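Prophage MuSo2, 43 kDa tail protein (Shewanella oneidensis, PDB 3CDD) probably forms part of the trimeric hub of the baseplate in the contractile tail of a Mu-like prophage. Local coordinates at residues 95-100 / 170-175; 101-106 / 154-159; 209-214 / 248-253. One frame throughout, in Å; residues are numbered along the deposited sequence.

Interaction 1 (95-100 / 170-175)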
ATOM      1  N   GLY A  95      -2.213   7.712  20.189  1.00 27.81           N
ATOM      2  CA  GLY A  95      -1.884   6.568  21.031  1.00 27.83           C
ATOM      3  C   GLY A  95      -2.976   5.519  21.003  1.00 27.79           C
ATOM      4  O   GLY A  95      -3.878   5.531  20.161  1.00 26.89           O
ATOM      5  N   ARG A  96      -2.905   4.636  21.976  1.00 28.16           N
ATOM      6  CA  ARG A  96      -3.756   3.450  22.045  1.00 27.64           C
ATOM      7  C   ARG A  96      -4.025   3.233  23.541  1.00 28.14           C
ATOM      8  O   ARG A  96      -3.353   3.832  24.389  1.00 27.85           O
ATOM      9  CB  ARG A  96      -2.992   2.264  21.455  1.00 27.13           C
ATOM     10  CG  ARG A  96      -2.852   2.292  19.926  1.00 27.38           C
ATOM     11  CD  ARG A  96      -1.849   1.275  19.380  1.00 26.47           C
ATOM     12  NE  ARG A  96      -0.478   1.562  19.823  1.00 25.92           N
ATOM     13  CZ  ARG A  96       0.508   0.674  19.790  1.00 25.29           C
ATOM     14  NH1 ARG A  96       0.282  -0.549  19.307  1.00 25.94           N
ATOM     15  NH2 ARG A  96       1.712   0.995  20.246  1.00 22.90           N
ATOM     16  N   ASP A  97      -4.991   2.379  23.867  1.00 28.29           N
ATOM     17  CA  ASP A  97      -5.232   2.039  25.264  1.00 28.56           C
ATOM     18  C   ASP A  97      -4.118   1.113  25.802  1.00 28.15           C
ATOM     19  O   ASP A  97      -3.281   0.653  25.031  1.00 28.89           O
ATOM     20  CB  ASP A  97      -6.697   1.560  25.484  1.00 28.49           C
ATOM     21  CG  ASP A  97      -6.889   0.051  25.395  1.00 30.30           C
ATOM     22  OD1 ASP A  97      -5.916  -0.740  25.236  1.00 25.98           O
ATOM     23  OD2 ASP A  97      -8.076  -0.339  25.522  1.00 30.56           O
ATOM     24  N   LYS A  98      -4.088   0.889  27.118  1.00 27.39           N
ATOM     25  CA  LYS A  98      -3.016   0.120  27.790  1.00 26.91           C
ATOM     26  C   LYS A  98      -2.674  -1.228  27.156  1.00 26.24           C
ATOM     27  O   LYS A  98      -1.507  -1.640  27.166  1.00 26.02           O
ATOM     28  CB  LYS A  98      -3.370  -0.120  29.268  1.00 26.78           C
ATOM     29  CG  LYS A  98      -3.268   1.104  30.158  1.00 26.76           C
ATOM     30  CD  LYS A  98      -3.754   0.806  31.581  1.00 27.24           C
ATOM     31  CE  LYS A  98      -2.915  -0.285  32.214  1.00 29.81           C
ATOM     32  NZ  LYS A  98      -3.035  -0.304  33.711  1.00 33.26           N
ATOM     33  N   THR A  99      -3.685  -1.915  26.613  1.00 25.92           N
ATOM     34  CA  THR A  99      -3.477  -3.253  26.029  1.00 25.87           C
ATOM     35  C   THR A  99      -2.528  -3.235  24.825  1.00 26.61           C
ATOM     36  O   THR A  99      -2.109  -4.287  24.347  1.00 25.70           O
ATOM     37  CB  THR A  99      -4.799  -3.960  25.662  1.00 26.31           C
ATOM     38  OG1 THR A  99      -5.526  -3.173  24.707  1.00 26.37           O
ATOM     39  CG2 THR A  99      -5.666  -4.204  26.911  1.00 26.43           C
ATOM     40  N   ALA A 100      -2.153  -2.037  24.362  1.00 27.26           N
ATOM     41  CA  ALA A 100      -1.215  -1.934  23.245  1.00 27.52           C
ATOM     42  C   ALA A 100       0.145  -2.542  23.604  1.00 27.62           C
ATOM     43  O   ALA A 100       0.824  -3.081  22.736  1.00 28.15           O
ATOM     44  CB  ALA A 100      -1.061  -0.497  22.801  1.00 27.32           C
ATOM     45  N   LEU A 170     -11.313 -11.600  22.829  1.00 29.58           N
ATOM     46  CA  LEU A 170     -10.509 -10.665  23.630  1.00 30.01           C
ATOM     47  C   LEU A 170     -10.815  -9.220  23.243  1.00 29.73           C
ATOM     48  O   LEU A 170     -10.884  -8.891  22.063  1.00 29.72           O
ATOM     49  CB  LEU A 170      -9.020 -10.919  23.440  1.00 30.29           C
ATOM     50  CG  LEU A 170      -8.518 -12.368  23.493  1.00 32.35           C
ATOM     51  CD1 LEU A 170      -7.044 -12.326  23.208  1.00 32.78           C
ATOM     52  CD2 LEU A 170      -8.791 -13.035  24.867  1.00 32.47           C
ATOM     53  N   THR A 171     -11.058  -8.369  24.233  1.00 29.21           N
ATOM     54  CA  THR A 171     -11.211  -6.925  23.960  1.00 28.91           C
ATOM     55  C   THR A 171     -10.635  -6.117  25.141  1.00 28.36           C
ATOM     56  O   THR A 171      -9.819  -6.633  25.902  1.00 27.08           O
ATOM     57  CB  THR A 171     -12.686  -6.560  23.534  1.00 28.64           C
ATOM     58  OG1 THR A 171     -12.797  -5.162  23.225  1.00 29.83           O
ATOM     59  CG2 THR A 171     -13.672  -6.921  24.604  1.00 29.64           C
ATOM     60  N   SER A 172     -11.015  -4.858  25.283  1.00 28.20           N
ATOM     61  CA  SER A 172     -10.572  -4.093  26.432  1.00 28.53           C
ATOM     62  C   SER A 172     -11.746  -3.246  26.918  1.00 28.63           C
ATOM     63  O   SER A 172     -12.754  -3.115  26.213  1.00 29.90           O
ATOM     64  CB  SER A 172      -9.339  -3.245  26.084  1.00 28.02           C
ATOM     65  OG  SER A 172      -9.610  -2.298  25.059  1.00 28.17           O
ATOM     66  N   ASP A 173     -11.637  -2.677  28.108  1.00 28.35           N
ATOM     67  CA  ASP A 173     -12.710  -1.807  28.597  1.00 28.51           C
ATOM     68  C   ASP A 173     -12.211  -0.371  28.609  1.00 27.86           C
ATOM     69  O   ASP A 173     -11.078  -0.125  28.202  1.00 28.90           O
ATOM     70  CB  ASP A 173     -13.221  -2.287  29.965  1.00 28.12           C
ATOM     71  CG  ASP A 173     -12.144  -2.257  31.049  1.00 29.50           C
ATOM     72  OD1 ASP A 173     -11.128  -1.532  30.898  1.00 29.35           O
ATOM     73  OD2 ASP A 173     -12.328  -2.948  32.072  1.00 30.67           O
ATOM     74  N   THR A 174     -13.029   0.581  29.063  1.00 27.81           N
ATOM     75  CA  THR A 174     -12.621   1.988  29.043  1.00 27.40           C
ATOM     76  C   THR A 174     -11.422   2.270  29.955  1.00 27.40           C
ATOM     77  O   THR A 174     -10.763   3.299  29.818  1.00 26.70           O
ATOM     78  CB  THR A 174     -13.764   2.964  29.390  1.00 27.25           C
ATOM     79  OG1 THR A 174     -14.164   2.775  30.757  1.00 27.83           O
ATOM     80  CG2 THR A 174     -14.948   2.783  28.446  1.00 26.41           C
ATOM     81  N   PHE A 175     -11.146   1.350  30.875  1.00 27.74           N
ATOM     82  CA  PHE A 175     -10.031   1.506  31.810  1.00 27.95           C
ATOM     83  C   PHE A 175      -8.751   0.802  31.321  1.00 28.13           C
ATOM     84  O   PHE A 175      -7.738   0.779  32.008  1.00 28.10           O
ATOM     85  CB  PHE A 175     -10.461   1.106  33.229  1.00 28.17           C
ATOM     86  CG  PHE A 175     -11.408   2.110  33.865  1.00 29.57           C
ATOM     87  CD1 PHE A 175     -12.793   1.986  33.712  1.00 30.47           C
ATOM     88  CD2 PHE A 175     -10.914   3.198  34.580  1.00 28.95           C
ATOM     89  CE1 PHE A 175     -13.669   2.925  34.271  1.00 29.25           C
ATOM     90  CE2 PHE A 175     -11.787   4.128  35.154  1.00 30.09           C
ATOM     91  CZ  PHE A 175     -13.162   3.991  34.995  1.00 29.22           C
TER
HETATM   92  O   HOH W   1      -9.534   1.906  26.876  1.00 25.44           O

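Interaction 2 (101-106 / 154-159)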
ATOM      1  N   ASP A 101       0.536  -2.471  24.880  1.00 27.22           N
ATOM      2  CA  ASP A 101       1.761  -3.125  25.337  1.00 26.98           C
ATOM      3  C   ASP A 101       1.703  -4.634  25.089  1.00 26.99           C
ATOM      4  O   ASP A 101       2.722  -5.250  24.778  1.00 26.67           O
ATOM      5  CB  ASP A 101       2.031  -2.839  26.821  1.00 26.03           C
ATOM      6  CG  ASP A 101       2.585  -1.439  27.055  1.00 26.64           C
ATOM      7  OD1 ASP A 101       3.040  -0.793  26.075  1.00 26.23           O
ATOM      8  OD2 ASP A 101       2.555  -0.978  28.219  1.00 24.80           O
ATOM      9  N   LEU A 102       0.503  -5.209  25.208  1.00 26.61           N
ATOM     10  CA  LEU A 102       0.288  -6.640  24.973  1.00 26.38           C
ATOM     11  C   LEU A 102       0.432  -6.990  23.499  1.00 26.41           C
ATOM     12  O   LEU A 102       0.712  -8.131  23.161  1.00 26.42           O
ATOM     13  CB  LEU A 102      -1.099  -7.078  25.449  1.00 26.43           C
ATOM     14  CG  LEU A 102      -1.499  -6.836  26.911  1.00 26.29           C
ATOM     15  CD1 LEU A 102      -2.943  -7.306  27.136  1.00 24.49           C
ATOM     16  CD2 LEU A 102      -0.570  -7.522  27.896  1.00 24.90           C
ATOM     17  N   VAL A 103       0.221  -6.002  22.632  1.00 25.18           N
ATOM     18  CA  VAL A 103       0.294  -6.200  21.201  1.00 24.94           C
ATOM     19  C   VAL A 103       1.734  -6.005  20.712  1.00 24.42           C
ATOM     20  O   VAL A 103       2.171  -6.690  19.782  1.00 23.56           O
ATOM     21  CB  VAL A 103      -0.611  -5.172  20.457  1.00 25.24           C
ATOM     22  CG1 VAL A 103      -0.349  -5.180  18.922  1.00 26.28           C
ATOM     23  CG2 VAL A 103      -2.103  -5.380  20.811  1.00 26.29           C
ATOM     24  N   ASP A 104       2.431  -5.034  21.308  1.00 23.50           N
ATOM     25  CA  ASP A 104       3.788  -4.637  20.872  1.00 24.67           C
ATOM     26  C   ASP A 104       4.909  -5.525  21.394  1.00 24.08           C
ATOM     27  O   ASP A 104       5.899  -5.758  20.692  1.00 23.99           O
ATOM     28  CB  ASP A 104       4.121  -3.213  21.338  1.00 24.18           C
ATOM     29  CG  ASP A 104       3.320  -2.158  20.640  1.00 25.80           C
ATOM     30  OD1 ASP A 104       2.630  -2.453  19.617  1.00 24.30           O
ATOM     31  OD2 ASP A 104       3.381  -1.014  21.155  1.00 28.71           O
ATOM     32  N   CYS A 105       4.750  -6.005  22.626  1.00 24.45           N
ATOM     33  CA  CYS A 105       5.896  -6.539  23.396  1.00 24.73           C
ATOM     34  C   CYS A 105       5.934  -8.062  23.479  1.00 25.12           C
ATOM     35  O   CYS A 105       4.912  -8.720  23.268  1.00 25.04           O
ATOM     36  CB  CYS A 105       5.892  -5.933  24.800  1.00 24.65           C
ATOM     37  SG  CYS A 105       5.983  -4.115  24.841  1.00 24.40           S
ATOM     38  N   SER A 106       7.112  -8.607  23.794  1.00 25.03           N
ATOM     39  CA  SER A 106       7.315 -10.052  23.901  1.00 25.29           C
ATOM     40  C   SER A 106       6.884 -10.545  25.269  1.00 25.68           C
ATOM     41  O   SER A 106       6.862  -9.775  26.234  1.00 25.73           O
ATOM     42  CB  SER A 106       8.789 -10.418  23.683  1.00 25.09           C
ATOM     43  OG  SER A 106       9.279  -9.914  22.453  1.00 24.47           O
ATOM     44  N   THR A 154       3.930 -12.404  21.275  1.00 27.59           N
ATOM     45  CA  THR A 154       3.473 -11.358  22.178  1.00 27.16           C
ATOM     46  C   THR A 154       2.320 -11.883  23.063  1.00 26.56           C
ATOM     47  O   THR A 154       1.647 -12.841  22.686  1.00 26.31           O
ATOM     48  CB  THR A 154       3.008 -10.123  21.360  1.00 27.47           C
ATOM     49  OG1 THR A 154       1.815 -10.453  20.646  1.00 27.96           O
ATOM     50  CG2 THR A 154       4.100  -9.707  20.359  1.00 26.99           C
ATOM     51  N   PRO A 155       2.074 -11.246  24.232  1.00 26.49           N
ATOM     52  CA  PRO A 155       0.927 -11.618  25.067  1.00 26.23           C
ATOM     53  C   PRO A 155      -0.408 -11.653  24.299  1.00 26.24           C
ATOM     54  O   PRO A 155      -1.188 -12.606  24.463  1.00 25.17           O
ATOM     55  CB  PRO A 155       0.914 -10.517  26.135  1.00 26.66           C
ATOM     56  CG  PRO A 155       2.332 -10.124  26.253  1.00 26.56           C
ATOM     57  CD  PRO A 155       2.850 -10.155  24.852  1.00 26.08           C
ATOM     58  N   HIS A 156      -0.658 -10.658  23.445  1.00 26.56           N
ATOM     59  CA  HIS A 156      -1.870 -10.690  22.602  1.00 27.38           C
ATOM     60  C   HIS A 156      -1.953 -11.863  21.616  1.00 28.18           C
ATOM     61  O   HIS A 156      -3.003 -12.508  21.509  1.00 29.01           O
ATOM     62  CB  HIS A 156      -2.114  -9.375  21.850  1.00 27.75           C
ATOM     63  CG  HIS A 156      -3.375  -9.388  21.047  1.00 28.78           C
ATOM     64  ND1 HIS A 156      -3.379  -9.390  19.671  1.00 31.16           N
ATOM     65  CD2 HIS A 156      -4.673  -9.448  21.430  1.00 28.26           C
ATOM     66  CE1 HIS A 156      -4.629  -9.421  19.240  1.00 32.10           C
ATOM     67  NE2 HIS A 156      -5.432  -9.452  20.289  1.00 30.30           N
ATOM     68  N   GLU A 157      -0.881 -12.140  20.882  1.00 28.19           N
ATOM     69  CA  GLU A 157      -0.888 -13.271  19.952  1.00 28.84           C
ATOM     70  C   GLU A 157      -1.119 -14.610  20.645  1.00 28.89           C
ATOM     71  O   GLU A 157      -1.816 -15.484  20.098  1.00 29.52           O
ATOM     72  CB  GLU A 157       0.424 -13.366  19.183  1.00 28.99           C
ATOM     73  CG  GLU A 157       0.618 -12.317  18.154  1.00 30.88           C
ATOM     74  CD  GLU A 157       2.051 -12.303  17.614  1.00 34.82           C
ATOM     75  OE1 GLU A 157       3.002 -12.657  18.360  1.00 32.11           O
ATOM     76  OE2 GLU A 157       2.214 -11.942  16.425  1.00 38.12           O
ATOM     77  N   LEU A 158      -0.533 -14.787  21.828  1.00 28.39           N
ATOM     78  CA  LEU A 158      -0.763 -16.012  22.587  1.00 28.65           C
ATOM     79  C   LEU A 158      -2.206 -16.118  23.059  1.00 28.47           C
ATOM     80  O   LEU A 158      -2.858 -17.145  22.867  1.00 28.51           O
ATOM     81  CB  LEU A 158       0.171 -16.119  23.786  1.00 28.71           C
ATOM     82  CG  LEU A 158      -0.174 -17.236  24.769  1.00 29.43           C
ATOM     83  CD1 LEU A 158       0.090 -18.588  24.125  1.00 30.52           C
ATOM     84  CD2 LEU A 158       0.611 -17.086  26.074  1.00 29.07           C
ATOM     85  N   LEU A 159      -2.705 -15.050  23.666  1.00 28.05           N
ATOM     86  CA  LEU A 159      -4.052 -15.059  24.221  1.00 27.52           C
ATOM     87  C   LEU A 159      -5.085 -15.210  23.128  1.00 27.81           C
ATOM     88  O   LEU A 159      -6.084 -15.905  23.313  1.00 27.98           O
ATOM     89  CB  LEU A 159      -4.299 -13.820  25.092  1.00 26.79           C
ATOM     90  CG  LEU A 159      -3.379 -13.789  26.332  1.00 26.75           C
ATOM     91  CD1 LEU A 159      -3.486 -12.487  27.152  1.00 26.32           C
ATOM     92  CD2 LEU A 159      -3.601 -15.032  27.230  1.00 25.61           C
TER
HETATM   93  O   HOH W   2       0.866  -8.757  18.830  1.00 20.13           O

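Interaction 3 (209-214 / 248-253)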
ATOM      1  N   GLN A 209     -15.824 -11.782  -1.867  1.00 31.87           N
ATOM      2  CA  GLN A 209     -15.105 -12.725  -1.010  1.00 33.14           C
ATOM      3  C   GLN A 209     -16.018 -13.793  -0.440  1.00 32.00           C
ATOM      4  O   GLN A 209     -15.653 -14.484   0.501  1.00 32.59           O
ATOM      5  CB  GLN A 209     -14.319 -11.980   0.078  1.00 32.80           C
ATOM      6  CG  GLN A 209     -13.242 -11.070  -0.509  1.00 35.80           C
ATOM      7  CD  GLN A 209     -12.553 -10.194   0.530  1.00 36.95           C
ATOM      8  OE1 GLN A 209     -13.203  -9.406   1.232  1.00 43.27           O
ATOM      9  NE2 GLN A 209     -11.223 -10.315   0.620  1.00 40.52           N
ATOM     10  N   ARG A 210     -17.202 -13.926  -1.044  1.00 32.03           N
ATOM     11  CA  ARG A 210     -18.206 -14.909  -0.669  1.00 30.97           C
ATOM     12  C   ARG A 210     -18.139 -16.087  -1.605  1.00 31.43           C
ATOM     13  O   ARG A 210     -17.848 -15.917  -2.821  1.00 31.59           O
ATOM     14  CB  ARG A 210     -19.618 -14.298  -0.705  1.00 31.62           C
ATOM     15  CG  ARG A 210     -19.887 -13.210   0.366  1.00 31.33           C
ATOM     16  CD  ARG A 210     -19.765 -13.748   1.748  1.00 35.79           C
ATOM     17  NE  ARG A 210     -20.874 -14.646   2.077  1.00 39.65           N
ATOM     18  CZ  ARG A 210     -22.075 -14.236   2.476  1.00 39.55           C
ATOM     19  NH1 ARG A 210     -22.328 -12.940   2.607  1.00 41.02           N
ATOM     20  NH2 ARG A 210     -23.028 -15.120   2.742  1.00 39.12           N
ATOM     21  N   PHE A 211     -18.361 -17.287  -1.051  1.00 30.88           N
ATOM     22  CA  PHE A 211     -18.255 -18.531  -1.845  1.00 31.43           C
ATOM     23  C   PHE A 211     -19.390 -19.474  -1.501  1.00 31.54           C
ATOM     24  O   PHE A 211     -19.914 -19.409  -0.406  1.00 31.94           O
ATOM     25  CB  PHE A 211     -16.881 -19.196  -1.689  1.00 29.93           C
ATOM     26  CG  PHE A 211     -15.733 -18.305  -2.103  1.00 29.23           C
ATOM     27  CD1 PHE A 211     -15.139 -17.447  -1.179  1.00 25.89           C
ATOM     28  CD2 PHE A 211     -15.257 -18.311  -3.424  1.00 25.42           C
ATOM     29  CE1 PHE A 211     -14.084 -16.612  -1.548  1.00 26.21           C
ATOM     30  CE2 PHE A 211     -14.220 -17.473  -3.795  1.00 26.82           C
ATOM     31  CZ  PHE A 211     -13.629 -16.613  -2.860  1.00 26.82           C
ATOM     32  N   SER A 212     -19.774 -20.319  -2.457  1.00 32.31           N
ATOM     33  CA  SER A 212     -20.894 -21.251  -2.301  1.00 33.07           C
ATOM     34  C   SER A 212     -20.513 -22.481  -1.497  1.00 33.56           C
ATOM     35  O   SER A 212     -21.356 -23.099  -0.845  1.00 33.57           O
ATOM     36  CB  SER A 212     -21.455 -21.680  -3.665  1.00 33.07           C
ATOM     37  OG  SER A 212     -20.447 -22.238  -4.489  1.00 33.90           O
ATOM     38  N   LYS A 213     -19.233 -22.833  -1.558  1.00 34.36           N
ATOM     39  CA  LYS A 213     -18.715 -24.020  -0.888  1.00 33.95           C
ATOM     40  C   LYS A 213     -17.263 -23.812  -0.463  1.00 33.75           C
ATOM     41  O   LYS A 213     -16.424 -23.401  -1.268  1.00 33.80           O
ATOM     42  CB  LYS A 213     -18.831 -25.230  -1.814  1.00 34.55           C
ATOM     43  CG  LYS A 213     -18.716 -26.579  -1.086  1.00 33.76           C
ATOM     44  CD  LYS A 213     -19.008 -27.738  -2.021  1.00 34.61           C
ATOM     45  CE  LYS A 213     -20.479 -28.128  -1.960  1.00 34.70           C
ATOM     46  NZ  LYS A 213     -20.816 -29.264  -2.864  1.00 33.16           N
ATOM     47  N   PHE A 214     -16.984 -24.057   0.817  1.00 33.21           N
ATOM     48  CA  PHE A 214     -15.613 -24.029   1.330  1.00 32.81           C
ATOM     49  C   PHE A 214     -15.141 -25.466   1.548  1.00 32.72           C
ATOM     50  O   PHE A 214     -15.695 -26.169   2.401  1.00 32.97           O
ATOM     51  CB  PHE A 214     -15.526 -23.259   2.658  1.00 32.81           C
ATOM     52  CG  PHE A 214     -15.812 -21.785   2.545  1.00 32.66           C
ATOM     53  CD1 PHE A 214     -17.125 -21.312   2.536  1.00 33.60           C
ATOM     54  CD2 PHE A 214     -14.774 -20.864   2.484  1.00 32.74           C
ATOM     55  CE1 PHE A 214     -17.406 -19.932   2.439  1.00 32.56           C
ATOM     56  CE2 PHE A 214     -15.040 -19.489   2.384  1.00 33.65           C
ATOM     57  CZ  PHE A 214     -16.364 -19.026   2.366  1.00 33.56           C
ATOM     58  N   ARG A 248     -24.867 -19.121  -6.661  1.00 32.88           N
ATOM     59  CA  ARG A 248     -24.150 -19.403  -7.897  1.00 32.62           C
ATOM     60  C   ARG A 248     -23.001 -20.306  -7.498  1.00 31.89           C
ATOM     61  O   ARG A 248     -22.515 -20.214  -6.382  1.00 32.26           O
ATOM     62  CB  ARG A 248     -23.572 -18.078  -8.441  1.00 32.86           C
ATOM     63  CG  ARG A 248     -22.896 -18.141  -9.781  1.00 33.32           C
ATOM     64  CD  ARG A 248     -21.959 -16.948 -10.008  1.00 33.20           C
ATOM     65  NE  ARG A 248     -22.502 -15.787  -9.361  1.00 35.94           N
ATOM     66  CZ  ARG A 248     -21.828 -14.718  -8.984  1.00 34.55           C
ATOM     67  NH1 ARG A 248     -20.529 -14.584  -9.218  1.00 34.31           N
ATOM     68  NH2 ARG A 248     -22.501 -13.768  -8.376  1.00 37.39           N
ATOM     69  N   TYR A 249     -22.547 -21.150  -8.414  1.00 31.53           N
ATOM     70  CA  TYR A 249     -21.385 -22.005  -8.191  1.00 31.16           C
ATOM     71  C   TYR A 249     -20.126 -21.160  -8.011  1.00 31.11           C
ATOM     72  O   TYR A 249     -19.623 -20.560  -8.972  1.00 30.72           O
ATOM     73  CB  TYR A 249     -21.234 -22.954  -9.376  1.00 31.18           C
ATOM     74  CG  TYR A 249     -19.990 -23.813  -9.370  1.00 32.11           C
ATOM     75  CD1 TYR A 249     -19.885 -24.932  -8.525  1.00 30.88           C
ATOM     76  CD2 TYR A 249     -18.931 -23.543 -10.245  1.00 31.50           C
ATOM     77  CE1 TYR A 249     -18.748 -25.727  -8.530  1.00 31.19           C
ATOM     78  CE2 TYR A 249     -17.793 -24.339 -10.254  1.00 31.64           C
ATOM     79  CZ  TYR A 249     -17.711 -25.433  -9.401  1.00 31.45           C
ATOM     80  OH  TYR A 249     -16.582 -26.227  -9.421  1.00 32.21           O
ATOM     81  N   ARG A 250     -19.639 -21.093  -6.773  1.00 30.33           N
ATOM     82  CA  ARG A 250     -18.421 -20.350  -6.459  1.00 29.54           C
ATOM     83  C   ARG A 250     -17.610 -21.142  -5.432  1.00 30.12           C
ATOM     84  O   ARG A 250     -17.753 -20.903  -4.228  1.00 30.23           O
ATOM     85  CB  ARG A 250     -18.769 -18.937  -5.914  1.00 29.60           C
ATOM     86  CG  ARG A 250     -19.035 -17.878  -6.985  1.00 28.34           C
ATOM     87  CD  ARG A 250     -19.477 -16.512  -6.408  1.00 27.79           C
ATOM     88  NE  ARG A 250     -18.457 -15.882  -5.561  1.00 25.55           N
ATOM     89  CZ  ARG A 250     -17.399 -15.195  -6.009  1.00 29.30           C
ATOM     90  NH1 ARG A 250     -17.168 -15.022  -7.324  1.00 23.44           N
ATOM     91  NH2 ARG A 250     -16.555 -14.668  -5.144  1.00 27.94           N
ATOM     92  N   PRO A 251     -16.800 -22.124  -5.892  1.00 29.92           N
ATOM     93  CA  PRO A 251     -16.022 -22.923  -4.958  1.00 30.36           C
ATOM     94  C   PRO A 251     -14.701 -22.311  -4.483  1.00 30.39           C
ATOM     95  O   PRO A 251     -13.962 -21.718  -5.275  1.00 31.60           O
ATOM     96  CB  PRO A 251     -15.740 -24.198  -5.758  1.00 30.25           C
ATOM     97  CG  PRO A 251     -15.664 -23.738  -7.166  1.00 29.78           C
ATOM     98  CD  PRO A 251     -16.611 -22.584  -7.290  1.00 30.23           C
ATOM     99  N   LEU A 252     -14.415 -22.495  -3.197  1.00 30.08           N
ATOM    100  CA  LEU A 252     -13.107 -22.209  -2.625  1.00 29.44           C
ATOM    101  C   LEU A 252     -12.495 -23.428  -1.905  1.00 29.81           C
ATOM    102  O   LEU A 252     -13.040 -23.916  -0.914  1.00 29.71           O
ATOM    103  CB  LEU A 252     -13.167 -21.016  -1.666  1.00 29.21           C
ATOM    104  CG  LEU A 252     -11.813 -20.401  -1.310  1.00 27.84           C
ATOM    105  CD1 LEU A 252     -11.183 -19.769  -2.548  1.00 26.74           C
ATOM    106  CD2 LEU A 252     -11.944 -19.383  -0.196  1.00 29.13           C
ATOM    107  N   ILE A 253     -11.349 -23.883  -2.411  1.00 29.97           N
ATOM    108  CA  ILE A 253     -10.538 -24.936  -1.786  1.00 30.91           C
ATOM    109  C   ILE A 253      -9.395 -24.321  -0.964  1.00 32.06           C
ATOM    110  O   ILE A 253      -8.696 -23.428  -1.453  1.00 32.28           O
ATOM    111  CB  ILE A 253      -9.929 -25.908  -2.850  1.00 30.67           C
ATOM    112  CG1 ILE A 253     -11.026 -26.484  -3.763  1.00 30.01           C
ATOM    113  CG2 ILE A 253      -9.115 -27.006  -2.165  1.00 29.98           C
ATOM    114  CD1 ILE A 253     -10.520 -27.286  -4.959  1.00 30.29           C
TER

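Interaction 1 (95-100 / 170-175)
Asp97 OD2 is held by two donors, Ser172 OG and a water. Ser172 OG donates to Asp97 OD2 over a short 2.5 Å. The hydroxyl arrives on the syn lone pair of OD2, the side of the other oxygen. The water lies 3.0 Å from Asp97 OD2 and donates to it. The same water donates to Asp173 O, so the carboxylate also reaches the backbone one residue beyond Ser172.

The other oxygen, OD1, turns back on its own chain. Thr99 N donates to Asp97 OD1 at 2.9 Å, from above the carboxylate plane. Thr99 OG1 donates to the syn lone pair of the same atom. Thr99 OG1 lies between the backbone N and the carbonyl carbon (chi1 60°), within reach of OD1. The bond from Thr99 N is a capping bond. It lies within the type I beta turn from Asp97 to Ala100, which leads into a helix. With donors on both oxygens, the carboxylate is fixed in rotation. Its negative charge is probably eased by these four donors.

Apolar contact is slight. Thr99 CG2 rests 3.9 Å from Ser172 CB. Lys98 runs past the Phe175 carbonyl, with CD 4.0 Å from Phe175 O, and its NZ bonds to Gly131 O.

The contact joins the end of strand 88-97 to the end of strand 169-172. Strand 88-97 pairs antiparallel with strands 34-42 and 70-84. Strand 169-172 is one of the two outermost strands, within this chain, of a small mixed sheet. Its Leu170 packs on helix 155-164, and Asp97 also touches Ile73 of strand 70-84.

Interaction 2 (101-106 / 154-159)
Val103 CG2 approaches the His156 imidazole obliquely, and Leu170 also packs on this side chain. Val103 and His156 lie side by side and point the same way. The closest side-chain approach is His156 CB to Val103 CG2, 4.1 Å. His156 CG is anti to the backbone N (chi1 -177°), and the end of the side chain leads away from segment 101-106.

The motif is a capping box at the start of helix 155-164. Glu157 N donates to Thr154 OG1, and Thr154 N returns a bond to Glu157 OE1 at 3.1 Å.

The short helix 100-104 ends against this capped start. Leu102 O accepts from His156 N at 2.9 Å, a nearly straight bond at 163°, with the donor above the carbonyl plane. One helix end therefore supplies an acceptor to the first turn of the other. Pro155 fits beside it: its CB meets Leu102 CD2 at 3.8 Å, and the two side chains cross obliquely. Cys105 O lies close to the Thr154 backbone, 3.2 Å from Thr154 CA in a CA-H...O contact. Beyond it, Ser106 OG bonds to Ile253 N of the second subunit.

A water completes the join. It donates to Val103 O at 2.6 Å and lies 2.7 Å from Thr154 OG1.

Interaction 3 (209-214 / 248-253)
The Phe211 ring lies between Leu252 and Arg250. Leu252 CB sits over one face, 4.0 Å from the ring centroid and 19° off the normal, a CH-pi contact. Arg250 NH2 lies over the opposite face, 3.9 Å from Phe211 CE2. The ring and the guanidinium are nearly parallel, their planes 18° apart. Leu252 CG is anti to the backbone N (chi1 -164°), and its methyls continue across the ring. Leu252 CD2 touches Phe211 CE1 and reaches Phe214 CE2 at 4.0 Å.

The Arg250 guanidinium is set by Arg210 O. Arg250 NE (2.8 Å) and NH2 both donate, side-on, to Arg210 O. The carbonyl oxygen lies close to the guanidinium plane. NH1 turns to Asp101 and Asp104 of the third subunit.

Ser212 ties the backbones. Its OG accepts from Arg250 N at 2.7 Å, while its N donates to Arg250 O. Further on, Leu252 N donates to Lys213 O at 2.9 Å.

This is the start of a parallel beta ladder, pairing Lys213 with Pro251 and Phe214 with Leu252. It joins strands 213-217 and 251-255 in a three-stranded mixed sheet, beside helix 262-278 and at a subunit interface.

Interactions 1 and 2 are neighbours, with centres 12 Å apart. Strand 88-97 runs into helix 100-104, and helix 155-164 is followed by strand 169-172, so each segment of interaction 2 neighbours one of interaction 1 in sequence. The segments of interaction 2 fall between those of interaction 1. A salt bridge from Arg96 to Asp104 links them. Interaction 3 comes later in the chain and lies apart, its centre 36 Å from interaction 1 and 34 Å from interaction 2. It lies in the three-stranded sheet 239-242, 213-217 and 251-255. In the trimer that distance is closed: segment 248-253 of one subunit meets segment 101-106 of another, so interactions 2 and 3 meet across the subunit interface.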